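Local coordinates for metallo-beta-lactamase family protein (Thermus thermophilus, PDB 2ZO4), which is probably a hydrolase of the metallo-beta-lactamase superfamily, binding two zinc ions at a site built from histidines and aspartates, at residues P14-L19 with L40-A45; V36-G41 with K64-T69; Y76-F81 with R140-Q145. One frame throughout, in Å; residues are numbered along the deposited sequence.

Contact 1 of 3, residues P14-L19 with L40-A45; sequences PIPYPL and LGTRAA
Chi1 of Leu40, 77°, sets CG between its own backbone N and carbonyl carbon; with chi2 at 175° CD1 meets Tyr17, and CD2 meets Ile15 and Pro16. In Ile15 the branch that answers is CG2, which lies beside the backbone N and anti to the carbonyl carbon. The two side chains cross at about a right angle, with Leu40 CD2 at 3.7 Å from Ile15 CG2. The same methyl meets Pro16 tip to tip, CD2 to the proline CD at 4.0 Å. Leu40 CD1 instead reaches Tyr17 CE2 at 3.7 Å, at the edge of the ring and near its plane. One face of that ring is taken by a neighbour in its own segment, Pro16 CG, offset toward the rim. Farther out, Pro16 CG and Thr42 CG2 touch tip to tip at 4.1 Å.

Polar contact across the interface is indirect. A water donates to Pro14 O at 2.7 Å and is hydrogen-bonded to Thr42 OG1 at 2.8 Å, bridging the loop and the helix start. Thr42 is the N-cap: Ala45 N donates to its OG1 at 2.9 Å with an N-H...O angle of 154°, so one hydroxyl serves both the cap and the water. Just before it, Gly41 centres an inverse gamma turn.

The tyrosine hydroxyl is held by Thr137 and Arg140. The end of Ile15 leads away from Leu40 onto Asp74 and His233, ligands of one zinc ion, so the packing borders the metal site. Overall, the loop joining strands 8-14 and 21-29 lies against the turn that starts helix 43-55.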
ATOM      1  N   PRO A  14      14.939   6.102  -3.054  1.00 18.68           N
ATOM      2  CA  PRO A  14      15.396   4.707  -2.954  1.00 19.01           C
ATOM      3  C   PRO A  14      14.913   4.009  -1.684  1.00 19.33           C
ATOM      4  O   PRO A  14      14.898   4.608  -0.611  1.00 19.03           O
ATOM      5  CB  PRO A  14      16.929   4.825  -2.944  1.00 19.23           C
ATOM      6  CG  PRO A  14      17.226   6.223  -3.415  1.00 19.21           C
ATOM      7  CD  PRO A  14      16.067   7.047  -2.962  1.00 18.77           C
ATOM      8  N   ILE A  15      14.510   2.749  -1.830  1.00 19.87           N
ATOM      9  CA  ILE A  15      14.027   1.936  -0.712  1.00 20.61           C
ATOM     10  C   ILE A  15      14.692   0.551  -0.714  1.00 21.37           C
ATOM     11  O   ILE A  15      14.939  -0.019  -1.782  1.00 21.50           O
ATOM     12  CB  ILE A  15      12.471   1.805  -0.694  1.00 20.45           C
ATOM     13  CG1 ILE A  15      11.935   1.243  -2.020  1.00 20.16           C
ATOM     14  CG2 ILE A  15      11.827   3.144  -0.356  1.00 20.01           C
ATOM     15  CD1 ILE A  15      10.470   0.805  -1.975  1.00 20.52           C
ATOM     16  N   PRO A  16      14.995   0.011   0.482  1.00 22.16           N
ATOM     17  CA  PRO A  16      15.713  -1.261   0.574  1.00 22.74           C
ATOM     18  C   PRO A  16      14.812  -2.488   0.378  1.00 23.30           C
ATOM     19  O   PRO A  16      14.975  -3.494   1.075  1.00 23.74           O
ATOM     20  CB  PRO A  16      16.281  -1.226   1.995  1.00 22.79           C
ATOM     21  CG  PRO A  16      15.280  -0.445   2.770  1.00 22.52           C
ATOM     22  CD  PRO A  16      14.700   0.574   1.815  1.00 22.26           C
ATOM     23  N   TYR A  17      13.884  -2.395  -0.574  1.00 23.60           N
ATOM     24  CA  TYR A  17      12.936  -3.469  -0.878  1.00 23.95           C
ATOM     25  C   TYR A  17      12.912  -3.743  -2.386  1.00 23.74           C
ATOM     26  O   TYR A  17      13.330  -2.889  -3.169  1.00 23.80           O
ATOM     27  CB  TYR A  17      11.537  -3.118  -0.347  1.00 24.39           C
ATOM     28  CG  TYR A  17      11.535  -2.835   1.137  1.00 24.99           C
ATOM     29  CD1 TYR A  17      11.694  -3.868   2.061  1.00 25.70           C
ATOM     30  CD2 TYR A  17      11.405  -1.531   1.618  1.00 25.39           C
ATOM     31  CE1 TYR A  17      11.715  -3.616   3.427  1.00 26.21           C
ATOM     32  CE2 TYR A  17      11.424  -1.265   2.981  1.00 25.67           C
ATOM     33  CZ  TYR A  17      11.578  -2.314   3.879  1.00 26.05           C
ATOM     34  OH  TYR A  17      11.599  -2.065   5.230  1.00 26.18           O
ATOM     35  N   PRO A  18      12.457  -4.947  -2.798  1.00 23.65           N
ATOM     36  CA  PRO A  18      12.445  -5.337  -4.221  1.00 23.44           C
ATOM     37  C   PRO A  18      11.847  -4.307  -5.193  1.00 23.20           C
ATOM     38  O   PRO A  18      12.214  -4.303  -6.367  1.00 23.13           O
ATOM     39  CB  PRO A  18      11.625  -6.637  -4.238  1.00 23.61           C
ATOM     40  CG  PRO A  18      11.099  -6.825  -2.845  1.00 23.73           C
ATOM     41  CD  PRO A  18      11.966  -6.035  -1.932  1.00 23.57           C
ATOM     42  N   LEU A  19      10.948  -3.444  -4.712  1.00 22.96           N
ATOM     43  CA  LEU A  19      10.392  -2.362  -5.539  1.00 22.71           C
ATOM     44  C   LEU A  19      11.437  -1.286  -5.867  1.00 22.42           C
ATOM     45  O   LEU A  19      11.310  -0.579  -6.869  1.00 22.48           O
ATOM     46  CB  LEU A  19       9.170  -1.733  -4.864  1.00 22.94           C
ATOM     47  N   LEU A  40      11.140   6.289   4.232  1.00 13.80           N
ATOM     48  CA  LEU A  40      11.473   5.662   5.518  1.00 14.35           C
ATOM     49  C   LEU A  40      12.884   6.012   5.992  1.00 14.69           C
ATOM     50  O   LEU A  40      13.661   6.631   5.260  1.00 14.62           O
ATOM     51  CB  LEU A  40      11.285   4.136   5.444  1.00 14.12           C
ATOM     52  CG  LEU A  40      12.319   3.253   4.733  1.00 14.54           C
ATOM     53  CD1 LEU A  40      11.946   1.791   4.913  1.00 13.76           C
ATOM     54  CD2 LEU A  40      12.465   3.594   3.250  1.00 14.89           C
ATOM     55  N   GLY A  41      13.201   5.597   7.219  1.00 15.19           N
ATOM     56  CA  GLY A  41      14.427   6.006   7.895  1.00 15.68           C
ATOM     57  C   GLY A  41      15.655   5.194   7.548  1.00 16.14           C
ATOM     58  O   GLY A  41      16.126   4.393   8.353  1.00 16.47           O
ATOM     59  N   THR A  42      16.160   5.387   6.335  1.00 16.58           N
ATOM     60  CA  THR A  42      17.499   4.933   5.976  1.00 16.89           C
ATOM     61  C   THR A  42      18.283   6.184   5.629  1.00 17.09           C
ATOM     62  O   THR A  42      17.684   7.218   5.335  1.00 17.14           O
ATOM     63  CB  THR A  42      17.517   3.961   4.766  1.00 16.89           C
ATOM     64  OG1 THR A  42      17.163   4.654   3.563  1.00 16.97           O
ATOM     65  CG2 THR A  42      16.569   2.787   4.981  1.00 16.81           C
ATOM     66  N   ARG A  43      19.610   6.093   5.659  1.00 17.31           N
ATOM     67  CA  ARG A  43      20.466   7.212   5.273  1.00 17.58           C
ATOM     68  C   ARG A  43      20.247   7.599   3.806  1.00 17.71           C
ATOM     69  O   ARG A  43      20.158   8.788   3.475  1.00 17.82           O
ATOM     70  CB  ARG A  43      21.941   6.882   5.539  1.00 17.86           C
ATOM     71  N   ALA A  44      20.140   6.592   2.943  1.00 17.72           N
ATOM     72  CA  ALA A  44      19.931   6.807   1.512  1.00 17.87           C
ATOM     73  C   ALA A  44      18.570   7.433   1.191  1.00 18.05           C
ATOM     74  O   ALA A  44      18.473   8.285   0.312  1.00 18.20           O
ATOM     75  CB  ALA A  44      20.117   5.506   0.745  1.00 17.85           C
ATOM     76  N   ALA A  45      17.526   7.007   1.899  1.00 18.30           N
ATOM     77  CA  ALA A  45      16.183   7.553   1.689  1.00 18.38           C
ATOM     78  C   ALA A  45      16.044   8.974   2.237  1.00 18.36           C
ATOM     79  O   ALA A  45      15.529   9.856   1.550  1.00 18.27           O
ATOM     80  CB  ALA A  45      15.123   6.633   2.286  1.00 18.60           C
TER
HETATM   81  O   HOH W   1      16.548   3.437   1.157  1.00 15.55           O

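Contact 2 of 3, residues V36-G41 with K64-T69; sequences VDTALG and KTILLT
Asp37 grips Thr69 with both carboxylate oxygens, and two hydrogen bonds to the carboxylate join the segments. Thr69 N donates to Asp37 OD1 at 2.9 Å, nearly straight at 171°, while the threonine OG1 donates to Asp37 OD2 at 2.9 Å. Each oxygen uses its syn lone pair, so one residue fills the mouth of the carboxylate with two donors. Thr69 OG1 is placed for this by a chi1 of 60°, between the backbone N and the carbonyl carbon. OD2 also accepts from ND1 of the zinc ligand His75, which makes Asp37 a second-shell residue that helps fix the rotation of that imidazole.

Backbone pairing is parallel and brief. Asp37 N donates to Leu67 O at 2.9 Å, and the same oxygen receives a CA-H...O contact from Val36 CA at 3.3 Å. Val36 and Leu67 form the beta bridge, their side chains on one face of the sheet.

Apolar contact is mainly methyl to methyl. The side chains of Thr38 and Ile66 cross at about a right angle, CG2 to CG2 3.5 Å, and Thr38 CG2 also lies 4.1 Å from Leu68 CD2. The hydroxyl of Thr38 is engaged elsewhere, with the carbonyl of His75. Val36 CG1 meets Thr69 CG2 at 4.1 Å.

Strand 32-36, helix 43-55 and strand 65-68 make a beta-alpha-beta crossover between adjacent parallel strands. An aspartate just after the first strand, with the HxHxDH sequence (His70 to His75) following the second, is the arrangement of the metallo-beta-lactamase zinc site.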
ATOM      1  N   VAL A  36       2.795  13.891  -0.022  1.00 11.47           N
ATOM      2  CA  VAL A  36       2.046  12.651  -0.138  1.00 11.25           C
ATOM      3  C   VAL A  36       3.070  11.518  -0.017  1.00 11.09           C
ATOM      4  O   VAL A  36       3.912  11.337  -0.904  1.00 10.32           O
ATOM      5  CB  VAL A  36       1.257  12.563  -1.472  1.00 11.18           C
ATOM      6  CG1 VAL A  36       0.545  11.225  -1.596  1.00 11.05           C
ATOM      7  CG2 VAL A  36       0.257  13.710  -1.580  1.00 11.69           C
ATOM      8  N   ASP A  37       2.994  10.791   1.102  1.00 11.02           N
ATOM      9  CA  ASP A  37       3.943   9.724   1.473  1.00 11.17           C
ATOM     10  C   ASP A  37       5.344  10.259   1.824  1.00 11.38           C
ATOM     11  O   ASP A  37       5.680  11.398   1.489  1.00 11.10           O
ATOM     12  CB  ASP A  37       3.958   8.598   0.428  1.00 11.09           C
ATOM     13  CG  ASP A  37       2.615   7.880   0.333  1.00 11.35           C
ATOM     14  OD1 ASP A  37       1.838   7.943   1.314  1.00 10.97           O
ATOM     15  OD2 ASP A  37       2.331   7.253  -0.713  1.00 11.98           O
ATOM     16  N   THR A  38       6.142   9.447   2.523  1.00 11.40           N
ATOM     17  CA  THR A  38       7.317   9.967   3.241  1.00 11.84           C
ATOM     18  C   THR A  38       8.588   9.120   3.167  1.00 12.24           C
ATOM     19  O   THR A  38       9.590   9.475   3.787  1.00 12.59           O
ATOM     20  CB  THR A  38       7.018  10.163   4.754  1.00 11.66           C
ATOM     21  OG1 THR A  38       6.685   8.901   5.349  1.00 11.62           O
ATOM     22  CG2 THR A  38       5.891  11.146   4.973  1.00 11.45           C
ATOM     23  N   ALA A  39       8.552   8.016   2.423  1.00 12.57           N
ATOM     24  CA  ALA A  39       9.627   7.016   2.449  1.00 13.06           C
ATOM     25  C   ALA A  39       9.878   6.512   3.875  1.00 13.45           C
ATOM     26  O   ALA A  39       8.932   6.341   4.648  1.00 13.38           O
ATOM     27  CB  ALA A  39      10.912   7.558   1.804  1.00 12.88           C
ATOM     28  N   LEU A  40      11.140   6.289   4.232  1.00 13.80           N
ATOM     29  CA  LEU A  40      11.473   5.662   5.518  1.00 14.35           C
ATOM     30  C   LEU A  40      12.884   6.012   5.992  1.00 14.69           C
ATOM     31  O   LEU A  40      13.661   6.631   5.260  1.00 14.62           O
ATOM     32  CB  LEU A  40      11.285   4.136   5.444  1.00 14.12           C
ATOM     33  CG  LEU A  40      12.319   3.253   4.733  1.00 14.54           C
ATOM     34  CD1 LEU A  40      11.946   1.791   4.913  1.00 13.76           C
ATOM     35  CD2 LEU A  40      12.465   3.594   3.250  1.00 14.89           C
ATOM     36  N   GLY A  41      13.201   5.597   7.219  1.00 15.19           N
ATOM     37  CA  GLY A  41      14.427   6.006   7.895  1.00 15.68           C
ATOM     38  C   GLY A  41      15.655   5.194   7.548  1.00 16.14           C
ATOM     39  O   GLY A  41      16.126   4.393   8.353  1.00 16.47           O
ATOM     40  N   LYS A  64       4.578  20.908   6.336  1.00 14.00           N
ATOM     41  CA  LYS A  64       3.656  21.029   7.465  1.00 14.09           C
ATOM     42  C   LYS A  64       2.450  20.089   7.399  1.00 13.64           C
ATOM     43  O   LYS A  64       1.742  19.924   8.393  1.00 13.62           O
ATOM     44  CB  LYS A  64       3.205  22.486   7.635  1.00 14.50           C
ATOM     45  CG  LYS A  64       4.286  23.423   8.197  1.00 16.38           C
ATOM     46  CD  LYS A  64       4.554  23.147   9.678  1.00 19.26           C
ATOM     47  CE  LYS A  64       5.602  24.101  10.251  1.00 21.29           C
ATOM     48  NZ  LYS A  64       5.796  23.877  11.720  1.00 22.43           N
ATOM     49  N   THR A  65       2.216  19.482   6.236  1.00 12.93           N
ATOM     50  CA  THR A  65       1.119  18.518   6.073  1.00 12.49           C
ATOM     51  C   THR A  65       1.633  17.228   5.447  1.00 11.72           C
ATOM     52  O   THR A  65       2.347  17.257   4.438  1.00 11.86           O
ATOM     53  CB  THR A  65      -0.046  19.083   5.214  1.00 12.35           C
ATOM     54  OG1 THR A  65      -0.492  20.320   5.767  1.00 13.87           O
ATOM     55  CG2 THR A  65      -1.235  18.108   5.173  1.00 12.66           C
ATOM     56  N   ILE A  66       1.277  16.104   6.063  1.00 10.75           N
ATOM     57  CA  ILE A  66       1.610  14.792   5.531  1.00  9.86           C
ATOM     58  C   ILE A  66       0.326  14.037   5.207  1.00  9.70           C
ATOM     59  O   ILE A  66      -0.535  13.858   6.075  1.00  9.40           O
ATOM     60  CB  ILE A  66       2.467  13.958   6.522  1.00  9.76           C
ATOM     61  CG1 ILE A  66       3.722  14.729   6.973  1.00  9.64           C
ATOM     62  CG2 ILE A  66       2.814  12.589   5.921  1.00  9.42           C
ATOM     63  CD1 ILE A  66       4.755  14.999   5.883  1.00  8.96           C
ATOM     64  N   LEU A  67       0.205  13.606   3.955  1.00  9.27           N
ATOM     65  CA  LEU A  67      -0.913  12.774   3.527  1.00  9.18           C
ATOM     66  C   LEU A  67      -0.410  11.369   3.201  1.00  8.81           C
ATOM     67  O   LEU A  67       0.363  11.188   2.264  1.00  8.98           O
ATOM     68  CB  LEU A  67      -1.625  13.399   2.315  1.00  9.06           C
ATOM     69  CG  LEU A  67      -2.112  14.850   2.456  1.00  9.78           C
ATOM     70  CD1 LEU A  67      -2.678  15.360   1.147  1.00 10.73           C
ATOM     71  CD2 LEU A  67      -3.145  14.994   3.576  1.00 10.03           C
ATOM     72  N   LEU A  68      -0.843  10.381   3.982  1.00  8.40           N
ATOM     73  CA  LEU A  68      -0.394   8.999   3.793  1.00  8.46           C
ATOM     74  C   LEU A  68      -1.410   8.158   3.035  1.00  8.53           C
ATOM     75  O   LEU A  68      -2.570   8.064   3.435  1.00  8.76           O
ATOM     76  CB  LEU A  68      -0.078   8.327   5.139  1.00  7.96           C
ATOM     77  CG  LEU A  68       1.039   8.920   6.003  1.00  8.25           C
ATOM     78  CD1 LEU A  68       1.200   8.119   7.294  1.00  7.88           C
ATOM     79  CD2 LEU A  68       2.364   8.996   5.247  1.00  6.88           C
ATOM     80  N   THR A  69      -0.964   7.536   1.948  1.00  8.62           N
ATOM     81  CA  THR A  69      -1.812   6.610   1.202  1.00  8.46           C
ATOM     82  C   THR A  69      -2.076   5.347   2.016  1.00  8.70           C
ATOM     83  O   THR A  69      -3.200   4.847   2.039  1.00  8.72           O
ATOM     84  CB  THR A  69      -1.212   6.247  -0.176  1.00  8.49           C
ATOM     85  OG1 THR A  69       0.072   5.636   0.001  1.00  8.17           O
ATOM     86  CG2 THR A  69      -1.078   7.497  -1.053  1.00  8.12           C
TER

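Contact 3 of 3, residues Y76-F81 with R140-Q145; sequences YGLSGF and RVHPPQ
His142 is bound through its N to Gly77 O, inside the type I turn Tyr76-Ser79, at 2.8 Å, in the carbonyl plane and on a lone pair. Through its O it accepts from Gly80 N, in the first turn of helix 79-84, at 2.7 Å, a more bent bond, 133° at the hydrogen, with the donor tilted 24° from the carbonyl plane. One residue thus grips the turn and the helix start that follows it. Gly80 CA comes within 3.9 Å of Pro144 CA.

A side-chain bond shapes the turn from within. Ser79 OG donates to Tyr76 O at 2.7 Å, and Ser79 N reaches the same oxygen, which therefore has two donors.

Van der Waals packing centres on the Tyr76 ring, whose CG lies anti to the backbone N (chi1 168°). Val141 CG1 sits at the ring edge, in plane, 3.7 Å from CE2. Pro144 CD approaches obliquely, 3.5 Å from Tyr76 CZ, and Ser79 OG lies over the centre of one face. The phenol oxygen touches Pro143 CB at 3.3 Å; its hydrogen-bond partner is His100 ND1.

Trp103 of helix 99-104 stacks on Tyr76 and also packs on Val141 and Pro143. Leu68 of strand 65-68 touches Tyr76 and Ser79, while Arg46 and Leu49 of helix 43-55 lie on Leu78. The loop between helix 133-138 and strand 148-150 lies along the turn and the start of helix 79-84.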
ATOM      1  N   TYR A  76       5.093   5.259   4.887  1.00 10.45           N
ATOM      2  CA  TYR A  76       4.694   5.659   6.235  1.00 10.57           C
ATOM      3  C   TYR A  76       5.903   5.888   7.154  1.00 10.79           C
ATOM      4  O   TYR A  76       5.772   6.509   8.214  1.00 10.72           O
ATOM      5  CB  TYR A  76       3.783   4.549   6.756  1.00 10.48           C
ATOM      6  CG  TYR A  76       3.390   4.494   8.220  1.00 10.43           C
ATOM      7  CD1 TYR A  76       2.104   4.843   8.626  1.00 10.65           C
ATOM      8  CD2 TYR A  76       4.264   3.986   9.181  1.00 10.35           C
ATOM      9  CE1 TYR A  76       1.718   4.740   9.965  1.00 10.30           C
ATOM     10  CE2 TYR A  76       3.894   3.893  10.517  1.00 10.72           C
ATOM     11  CZ  TYR A  76       2.622   4.264  10.901  1.00 10.48           C
ATOM     12  OH  TYR A  76       2.262   4.151  12.224  1.00 10.47           O
ATOM     13  N   GLY A  77       7.070   5.408   6.725  1.00 10.84           N
ATOM     14  CA  GLY A  77       8.271   5.341   7.569  1.00 11.40           C
ATOM     15  C   GLY A  77       8.783   6.630   8.197  1.00 11.59           C
ATOM     16  O   GLY A  77       9.238   6.620   9.337  1.00 11.95           O
ATOM     17  N   LEU A  78       8.724   7.737   7.465  1.00 11.77           N
ATOM     18  CA  LEU A  78       9.181   9.022   8.005  1.00 12.15           C
ATOM     19  C   LEU A  78       8.080   9.932   8.565  1.00 12.19           C
ATOM     20  O   LEU A  78       8.367  11.049   9.004  1.00 12.70           O
ATOM     21  CB  LEU A  78      10.042   9.781   6.987  1.00 12.18           C
ATOM     22  CG  LEU A  78      11.472   9.279   6.739  1.00 12.78           C
ATOM     23  CD1 LEU A  78      12.179  10.164   5.722  1.00 12.32           C
ATOM     24  CD2 LEU A  78      12.278   9.211   8.034  1.00 12.89           C
ATOM     25  N   SER A  79       6.834   9.457   8.563  1.00 12.19           N
ATOM     26  CA  SER A  79       5.697  10.280   8.999  1.00 12.12           C
ATOM     27  C   SER A  79       5.838  10.805  10.433  1.00 12.03           C
ATOM     28  O   SER A  79       5.498  11.955  10.711  1.00 11.74           O
ATOM     29  CB  SER A  79       4.369   9.539   8.816  1.00 12.06           C
ATOM     30  OG  SER A  79       4.333   8.326   9.546  1.00 12.68           O
ATOM     31  N   GLY A  80       6.342   9.960  11.328  1.00 11.96           N
ATOM     32  CA  GLY A  80       6.604  10.354  12.710  1.00 11.99           C
ATOM     33  C   GLY A  80       7.751  11.342  12.842  1.00 12.07           C
ATOM     34  O   GLY A  80       7.758  12.155  13.765  1.00 12.25           O
ATOM     35  N   PHE A  81       8.719  11.265  11.924  1.00 12.08           N
ATOM     36  CA  PHE A  81       9.836  12.216  11.883  1.00 12.17           C
ATOM     37  C   PHE A  81       9.326  13.601  11.513  1.00 12.14           C
ATOM     38  O   PHE A  81       9.596  14.578  12.216  1.00 11.87           O
ATOM     39  CB  PHE A  81      10.938  11.759  10.907  1.00 12.35           C
ATOM     40  CG  PHE A  81      11.958  12.837  10.579  1.00 12.91           C
ATOM     41  CD1 PHE A  81      12.893  13.254  11.530  1.00 13.19           C
ATOM     42  CD2 PHE A  81      11.984  13.429   9.316  1.00 13.53           C
ATOM     43  CE1 PHE A  81      13.833  14.249  11.231  1.00 13.43           C
ATOM     44  CE2 PHE A  81      12.923  14.422   9.004  1.00 13.25           C
ATOM     45  CZ  PHE A  81      13.848  14.833   9.966  1.00 13.06           C
ATOM     46  N   ARG A 140      13.489   1.177  10.872  1.00 20.29           N
ATOM     47  CA  ARG A 140      13.460   2.211   9.837  1.00 19.91           C
ATOM     48  C   ARG A 140      12.127   2.971   9.830  1.00 19.17           C
ATOM     49  O   ARG A 140      11.941   3.914   9.054  1.00 18.92           O
ATOM     50  CB  ARG A 140      13.720   1.583   8.460  1.00 20.19           C
ATOM     51  CG  ARG A 140      14.972   0.719   8.396  1.00 21.77           C
ATOM     52  CD  ARG A 140      15.370   0.396   6.972  1.00 25.41           C
ATOM     53  NE  ARG A 140      14.621  -0.726   6.414  1.00 27.91           N
ATOM     54  CZ  ARG A 140      15.152  -1.902   6.090  1.00 29.04           C
ATOM     55  NH1 ARG A 140      16.451  -2.130   6.257  1.00 29.20           N
ATOM     56  NH2 ARG A 140      14.375  -2.854   5.589  1.00 29.61           N
ATOM     57  N   VAL A 141      11.210   2.559  10.700  1.00 18.38           N
ATOM     58  CA  VAL A 141       9.880   3.151  10.752  1.00 17.76           C
ATOM     59  C   VAL A 141       9.700   4.028  11.986  1.00 17.62           C
ATOM     60  O   VAL A 141       9.960   3.597  13.112  1.00 17.38           O
ATOM     61  CB  VAL A 141       8.770   2.075  10.675  1.00 17.60           C
ATOM     62  CG1 VAL A 141       7.395   2.687  10.910  1.00 16.78           C
ATOM     63  CG2 VAL A 141       8.819   1.363   9.323  1.00 17.04           C
ATOM     64  N   HIS A 142       9.250   5.259  11.749  1.00 17.39           N
ATOM     65  CA  HIS A 142       8.955   6.219  12.807  1.00 17.36           C
ATOM     66  C   HIS A 142       7.463   6.520  12.769  1.00 16.97           C
ATOM     67  O   HIS A 142       7.028   7.403  12.025  1.00 17.23           O
ATOM     68  CB  HIS A 142       9.775   7.496  12.610  1.00 17.63           C
ATOM     69  CG  HIS A 142      11.247   7.253  12.517  1.00 19.23           C
ATOM     70  ND1 HIS A 142      12.104   7.451  13.580  1.00 20.49           N
ATOM     71  CD2 HIS A 142      12.013   6.802  11.495  1.00 20.00           C
ATOM     72  CE1 HIS A 142      13.335   7.143  13.213  1.00 20.92           C
ATOM     73  NE2 HIS A 142      13.307   6.744  11.954  1.00 21.36           N
ATOM     74  N   PRO A 143       6.667   5.772  13.553  1.00 16.48           N
ATOM     75  CA  PRO A 143       5.211   5.917  13.528  1.00 16.31           C
ATOM     76  C   PRO A 143       4.743   7.253  14.112  1.00 16.06           C
ATOM     77  O   PRO A 143       5.319   7.724  15.095  1.00 15.87           O
ATOM     78  CB  PRO A 143       4.723   4.756  14.410  1.00 16.21           C
ATOM     79  CG  PRO A 143       5.903   3.842  14.556  1.00 16.22           C
ATOM     80  CD  PRO A 143       7.089   4.732  14.506  1.00 16.45           C
ATOM     81  N   PRO A 144       3.710   7.866  13.502  1.00 15.70           N
ATOM     82  CA  PRO A 144       3.145   9.098  14.039  1.00 15.74           C
ATOM     83  C   PRO A 144       2.397   8.813  15.336  1.00 15.81           C
ATOM     84  O   PRO A 144       1.831   7.728  15.495  1.00 15.42           O
ATOM     85  CB  PRO A 144       2.173   9.553  12.940  1.00 15.59           C
ATOM     86  CG  PRO A 144       1.799   8.312  12.225  1.00 15.24           C
ATOM     87  CD  PRO A 144       3.016   7.431  12.275  1.00 15.76           C
ATOM     88  N   GLN A 145       2.417   9.775  16.254  1.00 16.12           N
ATOM     89  CA  GLN A 145       1.755   9.623  17.547  1.00 16.55           C
ATOM     90  C   GLN A 145       0.301  10.050  17.483  1.00 16.01           C
ATOM     91  O   GLN A 145      -0.571   9.390  18.052  1.00 15.97           O
ATOM     92  CB  GLN A 145       2.487  10.421  18.628  1.00 16.75           C
ATOM     93  CG  GLN A 145       3.560   9.623  19.353  1.00 20.20           C
ATOM     94  CD  GLN A 145       4.682   9.194  18.440  1.00 24.26           C
ATOM     95  OE1 GLN A 145       5.309  10.027  17.785  1.00 26.67           O
ATOM     96  NE2 GLN A 145       4.942   7.884  18.383  1.00 25.66           N
TER

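In the fold
Contact 2 is wholly buried, whereas contacts 1 and 3 are only partly so, and their chemistry differs. In contact 2 a carboxylate and a strand pairing work behind the zinc ligands; contact 1 joins loop and helix start by apolar packing plus a bridging water; contact 3 holds a loop to a turn through backbone bonds. Contacts 1 and 2 share Leu40 and Gly41, on the connection from strand 32-36 to helix 43-55. Arg140 ties contact 3 to this connection: its carbonyl oxygen probably accepts from Gly41 N, and its guanidinium meets Tyr17 OH. Contacts 2 and 3 lie closest, with centres about 9 Å apart, and Ala39 O probably accepts from Leu78 N.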